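Local coordinates for protein serpin-12 (Manduca sexta, PDB 6CJ7) that inhibits serine proteases as a member of the serpin family and controls the prophenoloxidase activation system in larval hemolymph, at residues Glu271-Ser276 with Met378-Glu383. Residues are numbered along the deposited sequence; the frame is centred on the assembly and turned at random.
Sequences ELPKFS and MDPTLE
Pro380 lies against Pro273 and Phe275, where the C-terminal tail of the serpin fold, a loop after strand 370-377, passes the long strand 265-282 at the irregularity around Lys274. The contact between the two prolines is apolar and brief: Pro380 CB stands 3.9 Å from Pro273 CB, with Pro380 CG equally near that same atom, so the CB-CG bond of Pro380 spans a single carbon of the other proline. Phe275 contributes its CB, which sits 3.9 Å from Pro380 O and about as near Pro380 CB. Its chi1 of 64° places CG between the backbone N and the carbonyl carbon, and the ring runs away from the tail, onto Leu324 and Ile326 of strand 317-326.

Polar linkage between the segments passes through a water, which accepts from Ser276 N at 2.9 Å and donates to Pro380 O at 2.6 Å; it has more acceptors within reach than protons to give, so its donations may be shared. The Ser276 hydroxyl is hydrogen-bonded to Thr325 OG1 of strand 317-326.

Pro380 and Thr381 form the centre of a type I beta turn from Asp379 to Leu382, whose closing bond is weak. An Asx turn reinforces it: Asp379 OD1 accepts from Thr381 N from above the carboxylate plane (38° out of it) and from Thr381 OG1 on its syn side, both on the same face. Asp379 OD2 is salt-bridged to Lys199, so the carboxylate ties the turn to strand 198-215.

Beyond the turn, Glu383 passes Ser276 with its backbone and the base of its side chain: Glu383 CB is 3.6 Å from Ser276 O, and Glu383 CA makes a CA-H...O contact to that oxygen at 3.2 Å, with 147° at the hydrogen.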
ATOM      1  N   GLU A 271     -18.516  -1.701  16.009  1.00 29.37           N
ATOM      2  CA  GLU A 271     -17.809  -0.600  16.651  1.00 25.73           C
ATOM      3  C   GLU A 271     -16.408  -0.581  16.069  1.00 26.20           C
ATOM      4  O   GLU A 271     -15.641  -1.528  16.276  1.00 28.57           O
ATOM      5  CB  GLU A 271     -17.760  -0.760  18.168  1.00 31.06           C
ATOM      6  CG  GLU A 271     -19.163  -0.780  18.773  1.00 38.95           C
ATOM      7  CD  GLU A 271     -19.179  -0.903  20.288  1.00 48.76           C
ATOM      8  OE1 GLU A 271     -18.124  -0.773  20.935  1.00 45.57           O
ATOM      9  OE2 GLU A 271     -20.269  -1.143  20.842  1.00 48.44           O
ATOM     10  N   LEU A 272     -16.085   0.489  15.342  1.00 24.29           N
ATOM     11  CA  LEU A 272     -14.831   0.583  14.584  1.00 22.95           C
ATOM     12  C   LEU A 272     -14.090   1.868  14.947  1.00 22.95           C
ATOM     13  O   LEU A 272     -14.614   2.953  14.708  1.00 24.89           O
ATOM     14  CB  LEU A 272     -15.118   0.523  13.073  1.00 21.96           C
ATOM     15  CG  LEU A 272     -13.887   0.517  12.171  1.00 23.47           C
ATOM     16  CD1 LEU A 272     -13.154  -0.808  12.287  1.00 25.83           C
ATOM     17  CD2 LEU A 272     -14.275   0.791  10.714  1.00 24.81           C
ATOM     18  N   PRO A 273     -12.865   1.807  15.497  1.00 26.17           N
ATOM     19  CA  PRO A 273     -12.145   3.046  15.809  1.00 23.26           C
ATOM     20  C   PRO A 273     -11.829   3.833  14.546  1.00 22.86           C
ATOM     21  O   PRO A 273     -11.394   3.285  13.529  1.00 25.66           O
ATOM     22  CB  PRO A 273     -10.867   2.547  16.495  1.00 30.72           C
ATOM     23  CG  PRO A 273     -10.953   1.096  16.596  1.00 36.20           C
ATOM     24  CD  PRO A 273     -12.064   0.582  15.753  1.00 28.84           C
ATOM     25  N   LYS A 274     -12.062   5.144  14.627  1.00 26.19           N
ATOM     26  CA  LYS A 274     -11.495   6.064  13.653  1.00 24.00           C
ATOM     27  C   LYS A 274      -9.981   6.008  13.717  1.00 23.40           C
ATOM     28  O   LYS A 274      -9.401   5.960  14.809  1.00 28.35           O
ATOM     29  CB  LYS A 274     -11.921   7.516  13.942  1.00 36.51           C
ATOM     30  CG  LYS A 274     -13.345   7.854  13.657  1.00 45.03           C
ATOM     31  CD  LYS A 274     -13.449   9.275  13.122  1.00 48.89           C
ATOM     32  CE  LYS A 274     -13.530  10.304  14.226  1.00 49.78           C
ATOM     33  NZ  LYS A 274     -13.846  11.649  13.664  1.00 50.52           N
ATOM     34  N   PHE A 275      -9.330   6.053  12.554  1.00 22.67           N
ATOM     35  CA  PHE A 275      -7.876   6.150  12.554  1.00 24.47           C
ATOM     36  C   PHE A 275      -7.398   6.832  11.283  1.00 22.34           C
ATOM     37  O   PHE A 275      -8.100   6.882  10.269  1.00 22.23           O
ATOM     38  CB  PHE A 275      -7.213   4.773  12.721  1.00 26.03           C
ATOM     39  CG  PHE A 275      -7.467   3.819  11.594  1.00 24.04           C
ATOM     40  CD1 PHE A 275      -6.678   3.832  10.445  1.00 24.50           C
ATOM     41  CD2 PHE A 275      -8.477   2.877  11.688  1.00 25.10           C
ATOM     42  CE1 PHE A 275      -6.919   2.941   9.405  1.00 27.06           C
ATOM     43  CE2 PHE A 275      -8.711   1.980  10.669  1.00 22.43           C
ATOM     44  CZ  PHE A 275      -7.943   2.008   9.516  1.00 24.93           C
ATOM     45  N   SER A 276      -6.191   7.371  11.366  1.00 24.03           N
ATOM     46  CA  SER A 276      -5.456   7.830  10.194  1.00 21.72           C
ATOM     47  C   SER A 276      -4.018   7.378  10.380  1.00 24.30           C
ATOM     48  O   SER A 276      -3.390   7.733  11.382  1.00 30.24           O
ATOM     49  CB  SER A 276      -5.546   9.355  10.053  1.00 29.71           C
ATOM     50  OG  SER A 276      -4.878   9.798   8.884  1.00 37.65           O
ATOM     51  N   MET A 378      -2.243  -1.553  15.651  1.00 21.09           N
ATOM     52  CA  MET A 378      -1.946  -1.818  17.054  1.00 22.34           C
ATOM     53  C   MET A 378      -2.465  -0.738  17.985  1.00 24.91           C
ATOM     54  O   MET A 378      -2.676  -1.012  19.171  1.00 26.73           O
ATOM     55  CB  MET A 378      -0.436  -1.951  17.298  1.00 23.20           C
ATOM     56  CG  MET A 378       0.268  -3.008  16.479  1.00 29.30           C
ATOM     57  SD  MET A 378      -0.505  -4.662  16.488  1.00 29.78           S
ATOM     58  CE  MET A 378       0.010  -5.394  18.104  1.00 50.09           C
ATOM     59  N   ASP A 379      -2.610   0.483  17.495  1.00 24.41           N
ATOM     60  CA  ASP A 379      -2.962   1.621  18.343  1.00 28.89           C
ATOM     61  C   ASP A 379      -3.594   2.680  17.451  1.00 27.28           C
ATOM     62  O   ASP A 379      -2.878   3.437  16.789  1.00 26.28           O
ATOM     63  CB  ASP A 379      -1.718   2.179  19.050  1.00 31.28           C
ATOM     64  CG  ASP A 379      -2.041   3.293  20.038  1.00 33.11           C
ATOM     65  OD1 ASP A 379      -3.179   3.812  20.016  1.00 28.51           O
ATOM     66  OD2 ASP A 379      -1.144   3.661  20.839  1.00 33.56           O
ATOM     67  N   PRO A 380      -4.926   2.766  17.404  1.00 25.50           N
ATOM     68  CA  PRO A 380      -5.568   3.720  16.492  1.00 22.51           C
ATOM     69  C   PRO A 380      -5.410   5.178  16.898  1.00 25.98           C
ATOM     70  O   PRO A 380      -5.834   6.050  16.130  1.00 30.29           O
ATOM     71  CB  PRO A 380      -7.044   3.293  16.535  1.00 22.90           C
ATOM     72  CG  PRO A 380      -7.207   2.729  17.919  1.00 22.99           C
ATOM     73  CD  PRO A 380      -5.907   1.995  18.188  1.00 28.30           C
ATOM     74  N   THR A 381      -4.839   5.472  18.072  1.00 25.88           N
ATOM     75  CA  THR A 381      -4.663   6.852  18.510  1.00 29.71           C
ATOM     76  C   THR A 381      -3.400   7.485  17.951  1.00 32.71           C
ATOM     77  O   THR A 381      -3.200   8.691  18.127  1.00 36.00           O
ATOM     78  CB  THR A 381      -4.631   6.939  20.041  1.00 33.12           C
ATOM     79  OG1 THR A 381      -3.416   6.357  20.549  1.00 33.23           O
ATOM     80  CG2 THR A 381      -5.822   6.214  20.641  1.00 31.95           C
ATOM     81  N   LEU A 382      -2.547   6.705  17.297  1.00 28.98           N
ATOM     82  CA  LEU A 382      -1.280   7.184  16.772  1.00 31.85           C
ATOM     83  C   LEU A 382      -1.349   7.228  15.257  1.00 30.65           C
ATOM     84  O   LEU A 382      -1.828   6.282  14.621  1.00 32.52           O
ATOM     85  CB  LEU A 382      -0.124   6.282  17.220  1.00 35.56           C
ATOM     86  CG  LEU A 382       0.088   6.269  18.736  1.00 41.75           C
ATOM     87  CD1 LEU A 382       1.164   5.278  19.138  1.00 49.23           C
ATOM     88  CD2 LEU A 382       0.424   7.658  19.237  1.00 37.86           C
ATOM     89  N   GLU A 383      -0.869   8.326  14.686  1.00 28.64           N
ATOM     90  CA  GLU A 383      -0.956   8.527  13.248  1.00 28.85           C
ATOM     91  C   GLU A 383       0.228   7.962  12.473  1.00 37.54           C
ATOM     92  O   GLU A 383       0.167   7.921  11.242  1.00 37.24           O
ATOM     93  CB  GLU A 383      -1.090  10.023  12.939  1.00 43.62           C
ATOM     94  CG  GLU A 383      -2.246  10.682  13.666  1.00 56.37           C
ATOM     95  CD  GLU A 383      -2.770  11.903  12.944  1.00 67.79           C
ATOM     96  OE1 GLU A 383      -1.966  12.601  12.288  1.00 71.72           O
ATOM     97  OE2 GLU A 383      -3.991  12.160  13.028  1.00 72.82           O
TER
HETATM   98  O   HOH W   1      -4.866   7.256  13.982  1.00 25.24           O